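Local coordinates for flagellar biosynthesis protein flhF (PDB 2PX0) that binds and hydrolyses GTP as a homodimeric GTPase of the signal-recognition-particle family and is needed to build the bacterial flagellum, at the interface of chains A and B. Numbering follows the deposited sequence. Chains: chain A/B, Flagellar biosynthesis protein flhF.

The interface of chains A and B. Residues chain A 114-115, 192-194; chain B 115, 248, 250-251, 276.
This patch belongs to the two-fold interface of the FlhF homodimer, where the GTP-binding loops of the two subunits face each other. On chain A the P-loop supplies A:Thr114 and A:Gly115, and the loop 192-194 lies beside it. Chain B answers with B:Lys248, B:Asp250 and B:Glu251 of the guanine-specificity motif TKID and its next residue, together with B:Gln276 and its own P-loop glycine.

A:Thr114 is the hub. Its OG1 is tucked between the backbone N and C (chi1 47°), which turns the hydroxyl towards chain B. The hydroxyl accepts a hydrogen bond from B:Lys248 and stands before both carboxylate oxygens of B:Glu251. The assigned bond runs from A:Thr114 OG1 to the syn lone pair of B:Glu251 OE2, at 3.0 Å, with OE1 similarly near. The lysine and carboxylate charges may thus polarise the hydroxyl from two sides.

B:Lys248 meets A:Thr114 tip to tip. Its CB and CG lead the chain, extended, towards the interface. B:Lys248 CD comes within 3.8 Å of A:Thr114 OG1, and B:Lys248 CE packs 3.9 Å from A:Thr114 CB. At the tip, B:Lys248 NZ donates to A:Thr114 OG1 at 2.9 Å and weakly to the backbone O of the same residue. A bond from B:Lys248 NZ to B:Gly115 O, 3.1 Å long, steadies the amino group within its own chain. NZ stands above that carbonyl plane, with a C=O...N angle of 142°.

A:Asn194 and B:Glu251 run antiparallel past one another. A:Asn194 CG lies 3.7 Å from B:Glu251 CG, and the amide and carboxylate planes are nearly perpendicular (79°). A:Asn194 ND2 also approaches B:Asp250 OD2, but its hydrogens are not aimed at the carboxylate, so they are not hydrogen bonded.

B:Gln276 reaches across to the loop 192-194. As modelled, its NE2 lies beside A:Arg193 CA. B:Gln276 OE1 faces A:Gly192 O at 2.9 Å, acceptor to acceptor, so no hydrogen bond forms as built. The opposite amide orientation would put NE2 there; data at 3.0 Å resolution may not distinguish the two.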
loop_
_atom_site.group_PDB
_atom_site.type_symbol
_atom_site.label_atom_id
_atom_site.label_comp_id
_atom_site.label_asym_id
_atom_site.label_seq_id
_atom_site.Cartn_x
_atom_site.Cartn_y
_atom_site.Cartn_z
ATOM N N THR A 114 -3.068 2.793 6.103
ATOM C CA THR A 114 -1.759 2.670 6.711
ATOM C C THR A 114 -0.650 2.809 5.670
ATOM O O THR A 114 -0.796 2.364 4.532
ATOM C CB THR A 114 -1.601 1.310 7.448
ATOM O OG1 THR A 114 -2.066 0.250 6.612
ATOM C CG2 THR A 114 -2.381 1.309 8.739
ATOM N N GLY A 115 0.446 3.450 6.079
ATOM C CA GLY A 115 1.599 3.649 5.219
ATOM C C GLY A 115 1.345 4.304 3.883
ATOM O O GLY A 115 2.214 4.295 3.023
ATOM N N GLY A 192 -2.689 6.057 11.603
ATOM C CA GLY A 192 -3.076 5.148 10.548
ATOM C C GLY A 192 -3.643 3.855 11.097
ATOM O O GLY A 192 -2.923 2.862 11.250
ATOM N N ARG A 193 -4.932 3.865 11.412
ATOM C CA ARG A 193 -5.587 2.672 11.924
ATOM C C ARG A 193 -6.288 2.047 10.719
ATOM O O ARG A 193 -6.484 2.715 9.713
ATOM C CB ARG A 193 -6.613 3.051 12.996
ATOM C CG ARG A 193 -6.126 4.046 14.050
ATOM C CD ARG A 193 -5.494 3.393 15.273
ATOM N NE ARG A 193 -5.378 4.353 16.376
ATOM C CZ ARG A 193 -4.961 4.058 17.608
ATOM N NH1 ARG A 193 -4.612 2.816 17.915
ATOM N NH2 ARG A 193 -4.900 5.008 18.541
ATOM N N ASN A 194 -6.648 0.770 10.810
ATOM C CA ASN A 194 -7.341 0.080 9.720
ATOM C C ASN A 194 -8.843 0.354 9.797
ATOM O O ASN A 194 -9.584 -0.369 10.462
ATOM C CB ASN A 194 -7.054 -1.420 9.810
ATOM C CG ASN A 194 -8.194 -2.273 9.289
ATOM O OD1 ASN A 194 -8.831 -1.943 8.283
ATOM N ND2 ASN A 194 -8.450 -3.393 9.967
ATOM N N GLY B 115 5.943 1.428 3.291
ATOM C CA GLY B 115 4.783 1.450 4.160
ATOM C C GLY B 115 4.091 0.127 4.384
ATOM O O GLY B 115 3.073 0.081 5.064
ATOM N N LYS B 248 -0.666 -6.939 6.280
ATOM C CA LYS B 248 -1.997 -6.375 6.151
ATOM C C LYS B 248 -3.108 -7.257 5.565
ATOM O O LYS B 248 -4.070 -6.748 4.961
ATOM C CB LYS B 248 -1.901 -5.073 5.342
ATOM C CG LYS B 248 -0.880 -4.089 5.873
ATOM C CD LYS B 248 -0.738 -2.880 4.974
ATOM C CE LYS B 248 0.043 -1.768 5.670
ATOM N NZ LYS B 248 0.071 -0.509 4.872
ATOM N N ASP B 250 -5.419 -8.316 6.915
ATOM C CA ASP B 250 -6.673 -7.926 7.556
ATOM C C ASP B 250 -7.313 -6.713 6.903
ATOM O O ASP B 250 -8.483 -6.404 7.159
ATOM C CB ASP B 250 -6.452 -7.607 9.034
ATOM C CG ASP B 250 -5.557 -6.399 9.238
ATOM O OD1 ASP B 250 -4.420 -6.430 8.714
ATOM O OD2 ASP B 250 -5.985 -5.430 9.913
ATOM N N GLU B 251 -6.541 -6.003 6.088
ATOM C CA GLU B 251 -7.063 -4.826 5.416
ATOM C C GLU B 251 -7.463 -5.258 4.017
ATOM O O GLU B 251 -8.245 -4.596 3.334
ATOM C CB GLU B 251 -5.996 -3.731 5.337
ATOM C CG GLU B 251 -5.686 -3.011 6.640
ATOM C CD GLU B 251 -4.606 -1.949 6.460
ATOM O OE1 GLU B 251 -3.521 -2.310 5.949
ATOM O OE2 GLU B 251 -4.832 -0.766 6.822
ATOM N N GLN B 276 -1.795 -4.221 13.811
ATOM C CA GLN B 276 -0.806 -3.261 14.291
ATOM C C GLN B 276 -0.222 -3.658 15.651
ATOM O O GLN B 276 0.971 -3.457 15.913
ATOM C CB GLN B 276 -1.460 -1.884 14.356
ATOM C CG GLN B 276 -2.424 -1.658 13.212
ATOM C CD GLN B 276 -2.954 -0.245 13.157
ATOM O OE1 GLN B 276 -2.187 0.707 13.009
ATOM N NE2 GLN B 276 -4.276 -0.097 13.266
#